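Local coordinates for protein transcriptional regulator, LacI family (Corynebacterium glutamicum, PDB 3H5T) that activates, in response to inositol, the gene for inositol phosphate synthase by binding a palindromic promoter motif, and helps regulate cell wall biogenesis, at residues 79-82 / 83-87; 89-92 / 93-97. All blocks are in the same frame, centred on the assembly; numbering follows the deposited sequence.

Contact 1 (79-82 / 83-87) and contact 2 (89-92 / 93-97) follow one another along the chain between strands 70-75 and 103-108. Contact 1 is the short helix 81-84 with the bend into helix 86-98; contact 2 lies within that longer helix. The first is mostly at the surface and mixes polar with aromatic chemistry, its aspartate capping the start of the longer helix. The second is partly buried, with mostly regular alpha-helical bonding and an apolar pair on its inner side. The two meet where Val-89 and Leu-92 pack against the preceding turn, Leu-92 on Ala-82 and Val-89 CG2 3.6 Å from Phe-83 CA.

Contact 1 (79-82 / 83-87); sequences LTYA and FEDMA
Asp-85 lies flat over the ring of Tyr-81, four residues back in the chain. Its CB sits above the middle of one face, 3.8 Å from the ring centroid and almost on the normal, a CH-pi contact. The carboxylate continues over the phenol end of the ring: its plane is only 16° from that of the ring, with Asp-85 CG 3.8 Å from Tyr-81 CZ and Asp-85 OD2 3.7 Å from Tyr-81 CE2. Both side chains carry CG anti to the backbone N (chi1 -158° for Tyr-81, 179° for Asp-85), which lays them side by side and pointing the same way. On the next side of the turn Glu-84 slants across Thr-80, its OE1 3.6 Å from Thr-80 CB, in van der Waals contact. Ala-82 is small enough to tuck in beneath Phe-83, its CB over one ring face and 4.5 Å from Phe-83 CD2.

The backbone behind these pairs is a single helical turn. Phe-83 N donates to Thr-80 O at 2.8 Å, and Asp-85 N to Tyr-81 O at 3.1 Å. Asp-85 then leaves the helical conformation and becomes the N-cap of helix 86-98, a place that suits an aspartate because its short carboxylate can turn forward to an NH of the first turn, here a backbone N just beyond Ala-87. This bend leads into the helix of a beta-alpha-beta crossover, in the lobe of the periplasmic-binding-protein fold that contains strands 70-75 and 103-108.

A second shell fixes the groups. Asp-85 OD2 is hydrogen-bonded to Ser-88 OG, which helps hold the carboxylate over the ring, while Tyr-81 OH makes a weak hydrogen bond to Asn-250 ND2, from the side of the other lobe. Leu-79, Ala-82 and Phe-83 all rest on Leu-106 of strand 103-108.

Contact 2 (89-92 / 93-97); sequences VDFL and AGVAQ
Over one face of the Phe-91 ring comes a single methyl, CG2 of Val-95, one helical turn further on. It stands 3.8 Å above the ring plane but displaced toward the rim, its line to the centroid tilted 23° from the normal, a CH-pi contact. The nearest ring carbons, CE2 and CZ, belong to the outer half of the ring: Phe-91 CE2 is 3.8 Å from Val-95 CG2. The ring of Tyr-135 also stacks with Phe-91, so that the ring of Phe-91 is shared between a methyl of its own helix and the ring of Tyr-135.

Two torsions set up the meeting. With chi1 169°, the benzyl group of Phe-91 leans along the helix toward the following turn, and Val-95, with CG1 anti to its backbone N (chi1 179°), keeps CG2 beside that nitrogen, facing back toward Phe-91. A beta-branched residue suits a buried place here, since a methyl held close to the backbone can reach the ring of the preceding turn.

The frame is plain alpha-helix. Val-95 N donates to Phe-91 O at 3.1 Å, Ala-93 N to Val-89 O at 3.1 Å and Ala-96 N to Leu-92 O at 2.7 Å. Gly-94 N is held weakly, by Asp-90 O and Phe-91 O, and with no side chain the residue adds little bulk at a buried position. Ala-93 likewise keeps the profile low where it faces helix 321-336 at Lys-322: its CB lies 3.5 Å from Val-89 O, hugging the carbonyls of the turn before.

Helix 86-98 lies alongside helix 321-336, where Phe-91 touches Lys-324, Ala-93 touches Lys-322, and Gln-97 packs on Phe-326 while its OE1 makes a weak hydrogen bond to Lys-322 NZ. Through Tyr-135 the same helix is seated on strand 132-135 of the parallel part of the sheet.

Contact 1 (79-82 / 83-87)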
loop_
_atom_site.group_PDB
_atom_site.type_symbol
_atom_site.label_atom_id
_atom_site.label_comp_id
_atom_site.label_asym_id
_atom_site.label_seq_id
_atom_site.Cartn_x
_atom_site.Cartn_y
_atom_site.Cartn_z
ATOM N N LEU A 79 13.675 1.784 -5.897
ATOM C CA LEU A 79 12.998 0.736 -6.649
ATOM C C LEU A 79 12.795 -0.548 -5.846
ATOM O O LEU A 79 11.882 -1.321 -6.140
ATOM C CB LEU A 79 13.792 0.408 -7.911
ATOM C CG LEU A 79 13.025 -0.354 -8.981
ATOM C CD1 LEU A 79 11.791 0.444 -9.385
ATOM C CD2 LEU A 79 13.932 -0.584 -10.174
ATOM N N THR A 80 13.645 -0.774 -4.839
ATOM C CA THR A 80 13.557 -1.970 -4.003
ATOM C C THR A 80 12.259 -1.988 -3.198
ATOM O O THR A 80 11.677 -3.040 -2.951
ATOM C CB THR A 80 14.759 -2.076 -3.019
ATOM O OG1 THR A 80 14.849 -0.883 -2.230
ATOM C CG2 THR A 80 16.072 -2.272 -3.781
ATOM N N TYR A 81 11.813 -0.805 -2.796
ATOM C CA TYR A 81 10.591 -0.627 -2.020
ATOM C C TYR A 81 9.414 -1.377 -2.638
ATOM O O TYR A 81 8.616 -1.978 -1.926
ATOM C CB TYR A 81 10.259 0.859 -1.965
ATOM C CG TYR A 81 9.379 1.295 -0.829
ATOM C CD1 TYR A 81 9.916 1.564 0.433
ATOM C CD2 TYR A 81 8.006 1.459 -1.014
ATOM C CE1 TYR A 81 9.107 1.981 1.483
ATOM C CE2 TYR A 81 7.189 1.872 0.023
ATOM C CZ TYR A 81 7.741 2.129 1.269
ATOM O OH TYR A 81 6.917 2.507 2.307
ATOM N N ALA A 82 9.299 -1.332 -3.961
ATOM C CA ALA A 82 8.205 -2.000 -4.666
ATOM C C ALA A 82 8.236 -3.527 -4.517
ATOM O O ALA A 82 7.281 -4.216 -4.892
ATOM C CB ALA A 82 8.237 -1.629 -6.141
ATOM N N PHE A 83 9.331 -4.057 -3.977
ATOM C CA PHE A 83 9.454 -5.498 -3.791
ATOM C C PHE A 83 9.769 -5.924 -2.369
ATOM O O PHE A 83 9.738 -7.111 -2.073
ATOM C CB PHE A 83 10.522 -6.070 -4.720
ATOM C CG PHE A 83 10.205 -5.901 -6.161
ATOM C CD1 PHE A 83 9.083 -6.513 -6.711
ATOM C CD2 PHE A 83 10.979 -5.071 -6.963
ATOM C CE1 PHE A 83 8.734 -6.290 -8.039
ATOM C CE2 PHE A 83 10.639 -4.849 -8.276
ATOM C CZ PHE A 83 9.512 -5.457 -8.816
ATOM N N GLU A 84 10.074 -4.968 -1.497
ATOM C CA GLU A 84 10.399 -5.299 -0.117
ATOM C C GLU A 84 9.419 -4.767 0.914
ATOM O O GLU A 84 9.410 -5.231 2.053
ATOM C CB GLU A 84 11.815 -4.847 0.202
ATOM C CG GLU A 84 12.794 -5.412 -0.793
ATOM C CD GLU A 84 14.233 -5.261 -0.371
ATOM O OE1 GLU A 84 14.665 -4.131 -0.019
ATOM O OE2 GLU A 84 14.934 -6.292 -0.406
ATOM N N ASP A 85 8.604 -3.788 0.532
ATOM C CA ASP A 85 7.595 -3.266 1.445
ATOM C C ASP A 85 6.344 -4.064 1.072
ATOM O O ASP A 85 5.704 -3.790 0.061
ATOM C CB ASP A 85 7.351 -1.771 1.220
ATOM C CG ASP A 85 6.286 -1.217 2.152
ATOM O OD1 ASP A 85 6.530 -1.167 3.385
ATOM O OD2 ASP A 85 5.199 -0.847 1.659
ATOM N N MET A 86 6.006 -5.060 1.882
ATOM C CA MET A 86 4.869 -5.911 1.571
ATOM C C MET A 86 3.530 -5.208 1.273
ATOM O O MET A 86 2.760 -5.683 0.444
ATOM C CB MET A 86 4.705 -6.976 2.662
ATOM C CG MET A 86 5.841 -8.018 2.679
ATOM S SD MET A 86 6.182 -8.839 1.071
ATOM C CE MET A 86 7.677 -7.994 0.549
ATOM N N ALA A 87 3.250 -4.087 1.927
ATOM C CA ALA A 87 2.003 -3.373 1.661
ATOM C C ALA A 87 2.000 -2.895 0.199
ATOM O O ALA A 87 0.980 -2.963 -0.492
ATOM C CB ALA A 87 1.863 -2.188 2.598
#

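Contact 2 (89-92 / 93-97)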
loop_
_atom_site.group_PDB
_atom_site.type_symbol
_atom_site.label_atom_id
_atom_site.label_comp_id
_atom_site.label_asym_id
_atom_site.label_seq_id
_atom_site.Cartn_x
_atom_site.Cartn_y
_atom_site.Cartn_z
ATOM N N VAL A 89 3.778 -4.251 -2.222
ATOM C CA VAL A 89 3.763 -5.396 -3.122
ATOM C C VAL A 89 2.325 -5.903 -3.286
ATOM O O VAL A 89 1.972 -6.459 -4.319
ATOM C CB VAL A 89 4.674 -6.541 -2.608
ATOM C CG1 VAL A 89 4.460 -7.799 -3.448
ATOM C CG2 VAL A 89 6.134 -6.115 -2.670
ATOM N N ASP A 90 1.491 -5.707 -2.275
ATOM C CA ASP A 90 0.109 -6.138 -2.377
ATOM C C ASP A 90 -0.611 -5.136 -3.271
ATOM O O ASP A 90 -1.496 -5.503 -4.041
ATOM C CB ASP A 90 -0.544 -6.197 -0.993
ATOM C CG ASP A 90 -0.107 -7.418 -0.190
ATOM O OD1 ASP A 90 -0.372 -7.454 1.034
ATOM O OD2 ASP A 90 0.498 -8.344 -0.782
ATOM N N PHE A 91 -0.220 -3.867 -3.168
ATOM C CA PHE A 91 -0.812 -2.821 -3.994
ATOM C C PHE A 91 -0.493 -3.127 -5.455
ATOM O O PHE A 91 -1.399 -3.232 -6.284
ATOM C CB PHE A 91 -0.242 -1.452 -3.621
ATOM C CG PHE A 91 -0.606 -0.346 -4.587
ATOM C CD1 PHE A 91 -1.886 0.208 -4.591
ATOM C CD2 PHE A 91 0.349 0.174 -5.464
ATOM C CE1 PHE A 91 -2.212 1.278 -5.455
ATOM C CE2 PHE A 91 0.033 1.239 -6.327
ATOM C CZ PHE A 91 -1.255 1.794 -6.321
ATOM N N LEU A 92 0.798 -3.286 -5.751
ATOM C CA LEU A 92 1.261 -3.571 -7.110
ATOM C C LEU A 92 0.655 -4.849 -7.706
ATOM O O LEU A 92 0.458 -4.940 -8.920
ATOM C CB LEU A 92 2.798 -3.628 -7.145
ATOM C CG LEU A 92 3.461 -2.267 -6.861
ATOM C CD1 LEU A 92 4.963 -2.397 -6.754
ATOM C CD2 LEU A 92 3.089 -1.295 -7.964
ATOM N N ALA A 93 0.351 -5.833 -6.866
ATOM C CA ALA A 93 -0.268 -7.058 -7.370
ATOM C C ALA A 93 -1.601 -6.612 -7.962
ATOM O O ALA A 93 -2.026 -7.080 -9.019
ATOM C CB ALA A 93 -0.503 -8.059 -6.229
ATOM N N GLY A 94 -2.234 -5.677 -7.262
ATOM C CA GLY A 94 -3.506 -5.141 -7.688
ATOM C C GLY A 94 -3.397 -4.413 -9.004
ATOM O O GLY A 94 -4.259 -4.562 -9.861
ATOM N N VAL A 95 -2.344 -3.616 -9.165
ATOM C CA VAL A 95 -2.141 -2.887 -10.410
ATOM C C VAL A 95 -1.758 -3.867 -11.513
ATOM O O VAL A 95 -2.013 -3.619 -12.686
ATOM C CB VAL A 95 -1.013 -1.825 -10.295
ATOM C CG1 VAL A 95 -0.826 -1.110 -11.638
ATOM C CG2 VAL A 95 -1.350 -0.818 -9.214
ATOM N N ALA A 96 -1.136 -4.978 -11.135
ATOM C CA ALA A 96 -0.730 -5.981 -12.106
ATOM C C ALA A 96 -1.964 -6.719 -12.618
ATOM O O ALA A 96 -2.003 -7.157 -13.762
ATOM C CB ALA A 96 0.244 -6.964 -11.470
ATOM N N GLN A 97 -2.968 -6.852 -11.758
ATOM C CA GLN A 97 -4.208 -7.532 -12.114
ATOM C C GLN A 97 -5.094 -6.699 -13.048
ATOM O O GLN A 97 -5.806 -7.247 -13.890
ATOM C CB GLN A 97 -4.968 -7.881 -10.844
ATOM C CG GLN A 97 -6.344 -8.441 -11.066
ATOM C CD GLN A 97 -6.983 -8.869 -9.768
ATOM O OE1 GLN A 97 -7.034 -8.100 -8.809
ATOM N NE2 GLN A 97 -7.471 -10.102 -9.725
#